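Local coordinates for major capsid protein (Human herpesvirus 1, PDB 1NO7) that builds the pentons and hexons of the herpesvirus capsid as its major capsid protein, with this upper domain forming part of their outward towers, at residues A[177-185]-A[380-389]; A[193-204]-A[433-444]. All coordinates share one frame; numbering follows the deposited sequence.

Contact 1 of 2, residues A[177-185]-A[380-389]; sequences FYLLQAAIH and VRFDRVYATL
Ala183 O, a carbonyl at the C-terminal end of helix 176-183, is gripped by two donors from His185, and Tyr386 brings its hydroxyl near from the second helix of this buried helix-helix crossing, with OH 3.7 Å from Ala183 O. His185 ND1 gives this oxygen a bent bond, 3.0 Å from ND1 to Ala183 O with an N-H...O angle of 136°. The backbone N of His185 comes to the oxygen from the same face of the carbonyl plane, after the inverse gamma turn centred on Ile184. Histidine suits this place because one residue can supply both a ring and a backbone N-H where the helix stops. Tyr386 OH itself has a weak hydrogen bond with Ala452 N.

The axes of the local segments 177-183 and 382-389 approach to 9.8 Å at a signed angle of -109°, and this steep crossing limits the contact to a short stretch of each helix. The side chains that meet there are mostly apolar. In the middle, Val385 turns CG1 against Leu179, 3.5 Å from Leu179 CB; this branch lies anti to the backbone N (chi1 -166°), while CG2 is left beside that nitrogen. Small methyls suit the neighbouring positions, since they let larger groups lie close to the helix backbone. Ala183 CB meets Leu389 CD1 at 3.5 Å, and the tyrosine ring comes up to this same methyl obliquely. Ala182 CB, one residue back, touches Val380 CG1 at 4.1 Å. The adjoining side is covered by strand 505-507, whose Phe505 touches both Ala182 and Val380.

Phe382 completes the apolar border: Val380 CG1 sits 3.8 Å above one face of its ring, offset toward the rim, while the ring edge is turned to the other helix, CE2 lying 3.7 Å from Ala182 O.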
loop_
_atom_site.group_PDB
_atom_site.type_symbol
_atom_site.label_atom_id
_atom_site.label_comp_id
_atom_site.label_asym_id
_atom_site.label_seq_id
_atom_site.Cartn_x
_atom_site.Cartn_y
_atom_site.Cartn_z
ATOM N N PHE A 177 12.038 8.020 9.366
ATOM C CA PHE A 177 10.947 8.360 8.451
ATOM C C PHE A 177 9.751 7.413 8.549
ATOM O O PHE A 177 8.601 7.859 8.529
ATOM C CB PHE A 177 11.475 8.382 7.018
ATOM C CG PHE A 177 12.490 9.473 6.759
ATOM C CD1 PHE A 177 13.004 10.231 7.801
ATOM C CD2 PHE A 177 12.932 9.738 5.462
ATOM C CE1 PHE A 177 13.942 11.236 7.553
ATOM C CE2 PHE A 177 13.874 10.745 5.198
ATOM C CZ PHE A 177 14.378 11.494 6.247
ATOM N N TYR A 178 10.010 6.110 8.639
ATOM C CA TYR A 178 8.907 5.153 8.766
ATOM C C TYR A 178 8.172 5.413 10.080
ATOM O O TYR A 178 6.944 5.626 10.081
ATOM C CB TYR A 178 9.393 3.694 8.765
ATOM C CG TYR A 178 9.951 3.197 7.441
ATOM C CD1 TYR A 178 11.314 3.268 7.169
ATOM C CD2 TYR A 178 9.113 2.651 6.459
ATOM C CE1 TYR A 178 11.836 2.807 5.947
ATOM C CE2 TYR A 178 9.628 2.185 5.231
ATOM C CZ TYR A 178 10.992 2.267 4.984
ATOM O OH TYR A 178 11.527 1.824 3.784
ATOM N N LEU A 179 8.913 5.409 11.197
ATOM C CA LEU A 179 8.278 5.647 12.498
ATOM C C LEU A 179 7.514 6.970 12.440
ATOM O O LEU A 179 6.375 7.053 12.929
ATOM C CB LEU A 179 9.307 5.680 13.637
ATOM C CG LEU A 179 10.276 4.500 13.723
ATOM C CD1 LEU A 179 11.282 4.644 12.568
ATOM C CD2 LEU A 179 11.005 4.479 15.079
ATOM N N LEU A 180 8.133 7.995 11.845
ATOM C CA LEU A 180 7.469 9.287 11.723
ATOM C C LEU A 180 6.158 9.089 10.969
ATOM O O LEU A 180 5.083 9.464 11.466
ATOM C CB LEU A 180 8.340 10.287 10.961
ATOM C CG LEU A 180 9.303 11.098 11.825
ATOM C CD1 LEU A 180 9.912 12.276 10.996
ATOM C CD2 LEU A 180 8.520 11.607 13.050
ATOM N N GLN A 181 6.260 8.498 9.770
ATOM C CA GLN A 181 5.101 8.212 8.921
ATOM C C GLN A 181 4.078 7.420 9.734
ATOM O O GLN A 181 2.877 7.698 9.698
ATOM C CB GLN A 181 5.533 7.399 7.697
ATOM C CG GLN A 181 4.378 6.683 7.000
ATOM C CD GLN A 181 4.850 5.617 6.017
ATOM O OE1 GLN A 181 5.724 4.797 6.337
ATOM N NE2 GLN A 181 4.261 5.606 4.821
ATOM N N ALA A 182 4.566 6.432 10.473
ATOM C CA ALA A 182 3.690 5.626 11.308
ATOM C C ALA A 182 2.922 6.550 12.262
ATOM O O ALA A 182 1.688 6.480 12.340
ATOM C CB ALA A 182 4.514 4.605 12.098
ATOM N N ALA A 183 3.660 7.413 12.975
ATOM C CA ALA A 183 3.081 8.373 13.924
ATOM C C ALA A 183 2.137 9.334 13.201
ATOM O O ALA A 183 1.041 9.629 13.685
ATOM C CB ALA A 183 4.189 9.156 14.609
ATOM N N ILE A 184 2.578 9.809 12.038
ATOM C CA ILE A 184 1.787 10.760 11.191
ATOM C C ILE A 184 0.875 9.997 10.338
ATOM O O ILE A 184 0.890 10.066 9.106
ATOM C CB ILE A 184 2.573 11.573 10.172
ATOM C CG1 ILE A 184 3.929 12.002 10.719
ATOM C CG2 ILE A 184 1.759 12.779 9.713
ATOM C CD1 ILE A 184 4.976 12.225 9.640
ATOM N N HIS A 185 0.130 9.081 10.990
ATOM C CA HIS A 185 -0.780 8.081 10.365
ATOM C C HIS A 185 -1.807 8.554 9.354
ATOM O O HIS A 185 -2.992 8.325 9.535
ATOM C CB HIS A 185 -1.522 7.334 11.469
ATOM C CG HIS A 185 -2.365 8.303 12.342
ATOM N ND1 HIS A 185 -1.856 9.484 12.835
ATOM C CD2 HIS A 185 -3.645 8.228 12.781
ATOM C CE1 HIS A 185 -2.787 10.099 13.545
ATOM N NE2 HIS A 185 -3.881 9.358 13.529
ATOM N N VAL A 380 2.182 -2.154 11.532
ATOM C CA VAL A 380 3.027 -1.475 12.511
ATOM C C VAL A 380 2.720 -1.793 13.980
ATOM O O VAL A 380 1.555 -2.006 14.347
ATOM C CB VAL A 380 2.912 0.035 12.329
ATOM C CG1 VAL A 380 3.884 0.741 13.249
ATOM C CG2 VAL A 380 3.168 0.389 10.893
ATOM N N ARG A 381 3.773 -1.827 14.807
ATOM C CA ARG A 381 3.609 -2.076 16.250
ATOM C C ARG A 381 3.639 -0.695 16.924
ATOM O O ARG A 381 4.642 -0.301 17.531
ATOM C CB ARG A 381 4.762 -2.930 16.773
ATOM C CG ARG A 381 4.929 -4.246 16.068
ATOM C CD ARG A 381 6.138 -4.980 16.598
ATOM N NE ARG A 381 6.049 -5.166 18.044
ATOM C CZ ARG A 381 7.025 -5.668 18.801
ATOM N NH1 ARG A 381 8.183 -6.042 18.251
ATOM N NH2 ARG A 381 6.848 -5.788 20.114
ATOM N N PHE A 382 2.534 0.035 16.826
ATOM C CA PHE A 382 2.466 1.388 17.358
ATOM C C PHE A 382 3.036 1.638 18.752
ATOM O O PHE A 382 3.659 2.687 18.981
ATOM C CB PHE A 382 1.034 1.905 17.213
ATOM C CG PHE A 382 0.602 2.009 15.775
ATOM C CD1 PHE A 382 0.294 0.862 15.041
ATOM C CD2 PHE A 382 0.631 3.238 15.114
ATOM C CE1 PHE A 382 0.033 0.931 13.670
ATOM C CE2 PHE A 382 0.372 3.323 13.743
ATOM C CZ PHE A 382 0.074 2.162 13.019
ATOM N N ASP A 383 2.851 0.702 19.683
ATOM C CA ASP A 383 3.424 0.906 21.015
ATOM C C ASP A 383 4.933 1.049 20.805
ATOM O O ASP A 383 5.484 2.144 20.966
ATOM C CB ASP A 383 3.092 -0.265 21.962
ATOM C CG ASP A 383 3.188 -1.624 21.286
ATOM O OD1 ASP A 383 2.370 -1.898 20.376
ATOM O OD2 ASP A 383 4.077 -2.421 21.670
ATOM N N ARG A 384 5.584 -0.043 20.405
ATOM C CA ARG A 384 7.014 -0.022 20.144
ATOM C C ARG A 384 7.419 1.303 19.475
ATOM O O ARG A 384 8.417 1.918 19.870
ATOM C CB ARG A 384 7.398 -1.207 19.259
ATOM C CG ARG A 384 7.417 -2.531 19.996
ATOM C CD ARG A 384 8.818 -2.863 20.472
ATOM N NE ARG A 384 8.838 -4.016 21.367
ATOM C CZ ARG A 384 8.661 -3.943 22.682
ATOM N NH1 ARG A 384 8.452 -2.766 23.260
ATOM N NH2 ARG A 384 8.688 -5.048 23.419
ATOM N N VAL A 385 6.644 1.763 18.489
ATOM C CA VAL A 385 6.979 3.014 17.800
ATOM C C VAL A 385 6.784 4.176 18.743
ATOM O O VAL A 385 7.753 4.725 19.266
ATOM C CB VAL A 385 6.097 3.289 16.555
ATOM C CG1 VAL A 385 6.725 4.413 15.708
ATOM C CG2 VAL A 385 5.939 2.023 15.727
ATOM N N TYR A 386 5.526 4.548 18.950
ATOM C CA TYR A 386 5.197 5.647 19.842
ATOM C C TYR A 386 6.176 5.752 20.994
ATOM O O TYR A 386 6.624 6.846 21.332
ATOM C CB TYR A 386 3.773 5.487 20.360
ATOM C CG TYR A 386 2.784 6.100 19.414
ATOM C CD1 TYR A 386 1.469 5.638 19.339
ATOM C CD2 TYR A 386 3.166 7.159 18.584
ATOM C CE1 TYR A 386 0.549 6.220 18.447
ATOM C CE2 TYR A 386 2.266 7.750 17.694
ATOM C CZ TYR A 386 0.956 7.280 17.624
ATOM O OH TYR A 386 0.070 7.884 16.745
ATOM N N ALA A 387 6.525 4.612 21.582
ATOM C CA ALA A 387 7.484 4.601 22.678
ATOM C C ALA A 387 8.789 5.274 22.242
ATOM O O ALA A 387 8.909 6.500 22.329
ATOM C CB ALA A 387 7.758 3.178 23.126
ATOM N N THR A 388 9.751 4.489 21.757
ATOM C CA THR A 388 11.047 5.043 21.343
ATOM C C THR A 388 10.939 6.390 20.625
ATOM O O THR A 388 11.915 7.143 20.543
ATOM C CB THR A 388 11.816 4.087 20.423
ATOM O OG1 THR A 388 11.857 4.632 19.096
ATOM C CG2 THR A 388 11.149 2.715 20.417
ATOM N N LEU A 389 9.755 6.685 20.101
ATOM C CA LEU A 389 9.534 7.951 19.418
ATOM C C LEU A 389 9.510 9.088 20.443
ATOM O O LEU A 389 10.319 10.016 20.356
ATOM C CB LEU A 389 8.216 7.913 18.635
ATOM C CG LEU A 389 8.337 8.239 17.144
ATOM C CD1 LEU A 389 6.937 8.298 16.561
ATOM C CD2 LEU A 389 9.061 9.573 16.934
#

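Contact 2 of 2, residues A[193-204]-A[433-444]; sequences ALARLVVQCITS and RVVVDGPAMLTL
A helix N-cap gathers most of the polar bonds of this contact: Asp437, just before the short helix 438-442, is held against the side of helix 195-208 in the upper domain. The axes of the local segments 195-204 and 438-442 come within 8.3 Å, crossing at a signed angle of -120°.

Arg196 reaches its partner with a chain extended from CG to NE, and NH2 forms a salt bridge to Asp437 OD2 at 2.6 Å. The oxygen is met on its syn side and lies near the guanidinium plane, although the two flat groups are turned 37° apart. Gln200 holds the same residue twice. Its OE1 accepts from Asp437 N at 3.0 Å, in the carbonyl plane, and its NE2 gives a longer bond of 3.3 Å to Asp437 OD2 from above the carboxylate. An amide suits this position because it can accept from the backbone and donate to the side chain at once. Two donors on OD2 would probably stabilise the carboxylate's negative charge. Its other oxygen, OD1, accepts from Ala440 N as the capping bond, though its modelled place is less certain.

Beneath this polar edge lies an apolar layer. Leu197 CD1 meets Val436 CG1 at 3.4 Å, the two side chains crossing at about a right angle, and Leu197 CD2 lies 3.9 Å from Leu444 CD2. The small methyl of Ala440 fits between the long side chains, touching Leu197, Gln200 and Arg196. Phe429 of helix 425-431 also touches Val434 and Val436.

Farther along, Ser204 fastens the extended residues that lead to the cap. With its hydroxyl anti to the backbone N (chi1 171°), Ser204 OG accepts from Val435 N at 2.9 Å.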
loop_
_atom_site.group_PDB
_atom_site.type_symbol
_atom_site.label_atom_id
_atom_site.label_comp_id
_atom_site.label_asym_id
_atom_site.label_seq_id
_atom_site.Cartn_x
_atom_site.Cartn_y
_atom_site.Cartn_z
ATOM N N ALA A 193 0.956 19.562 12.373
ATOM C CA ALA A 193 1.707 19.805 13.597
ATOM C C ALA A 193 3.198 19.635 13.297
ATOM O O ALA A 193 3.945 20.616 13.190
ATOM C CB ALA A 193 1.286 18.827 14.683
ATOM N N LEU A 194 3.623 18.384 13.142
ATOM C CA LEU A 194 5.025 18.072 12.867
ATOM C C LEU A 194 5.537 18.691 11.560
ATOM O O LEU A 194 6.668 18.403 11.123
ATOM C CB LEU A 194 5.227 16.555 12.837
ATOM C CG LEU A 194 4.851 15.842 14.141
ATOM C CD1 LEU A 194 3.338 15.794 14.272
ATOM C CD2 LEU A 194 5.406 14.423 14.160
ATOM N N ALA A 195 4.709 19.540 10.947
ATOM C CA ALA A 195 5.079 20.199 9.695
ATOM C C ALA A 195 6.518 20.713 9.745
ATOM O O ALA A 195 7.304 20.453 8.832
ATOM C CB ALA A 195 4.120 21.353 9.396
ATOM N N ARG A 196 6.866 21.428 10.815
ATOM C CA ARG A 196 8.225 21.959 10.946
ATOM C C ARG A 196 9.204 20.792 10.873
ATOM O O ARG A 196 10.100 20.739 10.019
ATOM C CB ARG A 196 8.389 22.680 12.285
ATOM C CG ARG A 196 9.760 23.309 12.481
ATOM C CD ARG A 196 10.072 23.515 13.963
ATOM N NE ARG A 196 11.486 23.822 14.175
ATOM C CZ ARG A 196 12.033 25.014 13.968
ATOM N NH1 ARG A 196 11.282 26.029 13.553
ATOM N NH2 ARG A 196 13.337 25.184 14.149
ATOM N N LEU A 197 9.003 19.848 11.783
ATOM C CA LEU A 197 9.841 18.659 11.872
ATOM C C LEU A 197 10.072 18.021 10.519
ATOM O O LEU A 197 11.216 17.763 10.118
ATOM C CB LEU A 197 9.191 17.632 12.797
ATOM C CG LEU A 197 9.880 16.272 12.835
ATOM C CD1 LEU A 197 11.390 16.458 12.932
ATOM C CD2 LEU A 197 9.338 15.479 14.033
ATOM N N VAL A 198 8.970 17.755 9.825
ATOM C CA VAL A 198 9.025 17.140 8.504
ATOM C C VAL A 198 9.897 17.917 7.522
ATOM O O VAL A 198 10.846 17.365 6.945
ATOM C CB VAL A 198 7.631 17.021 7.887
ATOM C CG1 VAL A 198 7.761 16.788 6.397
ATOM C CG2 VAL A 198 6.862 15.876 8.544
ATOM N N VAL A 199 9.570 19.192 7.330
ATOM C CA VAL A 199 10.330 20.014 6.402
ATOM C C VAL A 199 11.817 19.769 6.624
ATOM O O VAL A 199 12.606 19.757 5.677
ATOM C CB VAL A 199 10.049 21.524 6.582
ATOM C CG1 VAL A 199 10.708 22.289 5.441
ATOM C CG2 VAL A 199 8.542 21.802 6.612
ATOM N N GLN A 200 12.190 19.554 7.883
ATOM C CA GLN A 200 13.589 19.301 8.207
ATOM C C GLN A 200 14.083 17.972 7.603
ATOM O O GLN A 200 15.055 17.957 6.825
ATOM C CB GLN A 200 13.789 19.277 9.726
ATOM C CG GLN A 200 13.275 20.515 10.460
ATOM C CD GLN A 200 14.264 21.018 11.504
ATOM O OE1 GLN A 200 14.745 20.250 12.343
ATOM N NE2 GLN A 200 14.571 22.311 11.453
ATOM N N CYS A 201 13.417 16.870 7.967
ATOM C CA CYS A 201 13.784 15.542 7.463
ATOM C C CYS A 201 13.939 15.566 5.959
ATOM O O CYS A 201 14.987 15.185 5.412
ATOM C CB CYS A 201 12.709 14.521 7.786
ATOM S SG CYS A 201 12.285 14.498 9.509
ATOM N N ILE A 202 12.885 16.012 5.283
ATOM C CA ILE A 202 12.936 16.052 3.837
ATOM C C ILE A 202 14.146 16.828 3.323
ATOM O O ILE A 202 14.901 16.314 2.492
ATOM C CB ILE A 202 11.671 16.666 3.249
ATOM C CG1 ILE A 202 10.443 15.852 3.711
ATOM C CG2 ILE A 202 11.827 16.741 1.719
ATOM C CD1 ILE A 202 9.098 16.346 3.157
ATOM N N THR A 203 14.339 18.055 3.816
ATOM C CA THR A 203 15.473 18.853 3.349
ATOM C C THR A 203 16.749 18.144 3.708
ATOM O O THR A 203 17.661 18.006 2.890
ATOM C CB THR A 203 15.518 20.235 3.970
ATOM O OG1 THR A 203 14.185 20.742 4.163
ATOM C CG2 THR A 203 16.275 21.168 3.029
ATOM N N SER A 204 16.800 17.698 4.954
ATOM C CA SER A 204 17.947 16.961 5.462
ATOM C C SER A 204 18.303 15.864 4.437
ATOM O O SER A 204 19.344 15.924 3.755
ATOM C CB SER A 204 17.576 16.345 6.826
ATOM O OG SER A 204 18.570 15.445 7.293
ATOM N N ARG A 433 21.542 10.029 9.272
ATOM C CA ARG A 433 22.281 11.180 8.786
ATOM C C ARG A 433 21.253 12.294 8.616
ATOM O O ARG A 433 21.336 13.092 7.689
ATOM C CB ARG A 433 22.932 10.896 7.428
ATOM C CG ARG A 433 23.857 9.682 7.367
ATOM C CD ARG A 433 25.019 9.801 8.345
ATOM N NE ARG A 433 26.188 8.985 7.985
ATOM C CZ ARG A 433 26.998 9.244 6.960
ATOM N NH1 ARG A 433 26.766 10.294 6.186
ATOM N NH2 ARG A 433 28.056 8.471 6.727
ATOM N N VAL A 434 20.262 12.313 9.502
ATOM C CA VAL A 434 19.204 13.321 9.490
ATOM C C VAL A 434 19.541 14.490 10.444
ATOM O O VAL A 434 20.088 14.267 11.528
ATOM C CB VAL A 434 17.921 12.707 9.986
ATOM C CG1 VAL A 434 16.844 13.785 10.111
ATOM C CG2 VAL A 434 17.509 11.590 9.048
ATOM N N VAL A 435 19.193 15.719 10.062
ATOM C CA VAL A 435 19.479 16.880 10.909
ATOM C C VAL A 435 18.230 17.623 11.356
ATOM O O VAL A 435 17.670 18.437 10.618
ATOM C CB VAL A 435 20.407 17.865 10.189
ATOM C CG1 VAL A 435 20.553 19.151 10.998
ATOM C CG2 VAL A 435 21.754 17.199 9.998
ATOM N N VAL A 436 17.803 17.343 12.579
ATOM C CA VAL A 436 16.621 17.970 13.141
ATOM C C VAL A 436 16.944 18.643 14.473
ATOM O O VAL A 436 17.476 17.984 15.369
ATOM C CB VAL A 436 15.552 16.931 13.392
ATOM C CG1 VAL A 436 14.414 17.538 14.178
ATOM C CG2 VAL A 436 15.072 16.389 12.083
ATOM N N ASP A 437 16.613 19.934 14.608
ATOM C CA ASP A 437 16.877 20.669 15.845
ATOM C C ASP A 437 15.878 20.320 16.966
ATOM O O ASP A 437 14.877 19.618 16.741
ATOM C CB ASP A 437 16.869 22.179 15.590
ATOM C CG ASP A 437 15.485 22.714 15.265
ATOM O OD1 ASP A 437 14.505 22.298 15.928
ATOM O OD2 ASP A 437 15.382 23.567 14.354
ATOM N N GLY A 438 16.166 20.827 18.169
ATOM C CA GLY A 438 15.351 20.564 19.345
ATOM C C GLY A 438 13.859 20.860 19.291
ATOM O O GLY A 438 13.051 19.961 19.513
ATOM N N PRO A 439 13.452 22.107 19.015
ATOM C CA PRO A 439 12.023 22.433 18.960
ATOM C C PRO A 439 11.278 21.469 18.043
ATOM O O PRO A 439 10.224 20.928 18.412
ATOM C CB PRO A 439 12.015 23.862 18.418
ATOM C CG PRO A 439 13.325 24.417 18.893
ATOM C CD PRO A 439 14.270 23.270 18.631
ATOM N N ALA A 440 11.835 21.267 16.845
ATOM C CA ALA A 440 11.243 20.361 15.866
ATOM C C ALA A 440 10.993 19.029 16.570
ATOM O O ALA A 440 9.865 18.531 16.626
ATOM C CB ALA A 440 12.200 20.166 14.695
ATOM N N MET A 441 12.065 18.472 17.126
ATOM C CA MET A 441 11.996 17.205 17.845
ATOM C C MET A 441 10.868 17.227 18.895
ATOM O O MET A 441 10.130 16.258 19.046
ATOM C CB MET A 441 13.346 16.944 18.511
ATOM C CG MET A 441 13.657 15.504 18.861
ATOM S SD MET A 441 15.474 15.309 18.728
ATOM C CE MET A 441 15.926 16.638 17.427
ATOM N N LEU A 442 10.713 18.340 19.603
ATOM C CA LEU A 442 9.670 18.417 20.618
ATOM C C LEU A 442 8.234 18.363 20.106
ATOM O O LEU A 442 7.353 17.909 20.844
ATOM C CB LEU A 442 9.848 19.669 21.479
ATOM C CG LEU A 442 10.795 19.491 22.667
ATOM C CD1 LEU A 442 10.272 18.400 23.584
ATOM C CD2 LEU A 442 12.175 19.136 22.168
ATOM N N THR A 443 7.986 18.806 18.867
ATOM C CA THR A 443 6.612 18.794 18.337
ATOM C C THR A 443 5.963 17.422 18.515
ATOM O O THR A 443 4.731 17.295 18.515
ATOM C CB THR A 443 6.563 19.185 16.852
ATOM O OG1 THR A 443 7.711 18.648 16.191
ATOM C CG2 THR A 443 6.543 20.706 16.685
ATOM N N LEU A 444 6.801 16.402 18.690
ATOM C CA LEU A 444 6.301 15.045 18.889
ATOM C C LEU A 444 5.407 14.953 20.121
ATOM O O LEU A 444 4.875 13.886 20.436
ATOM C CB LEU A 444 7.455 14.041 19.025
ATOM C CG LEU A 444 8.305 13.741 17.782
ATOM C CD1 LEU A 444 9.303 12.641 18.135
ATOM C CD2 LEU A 444 7.425 13.314 16.600
#

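Contacts 1 and 2 adjoin each other on the same side of the chain's centre, their own centres about 15 Å apart. Along the chain their segments alternate: 177-185, 193-204, 380-389 and then 433-444. Two helices that are near neighbours in sequence, 176-183 and 195-208, each receive a helix from a much later part of the chain. The two contacts share one apolar core. Leu180 CD1 lies 3.6 Å from Cys201 SG, the ring of Phe177 leans on Cys201 and Val434, and Leu389 of contact 1 packs on Leu444 of contact 2. Sequence-distant parts of the upper domain are thus joined through one continuous patch of apolar contacts.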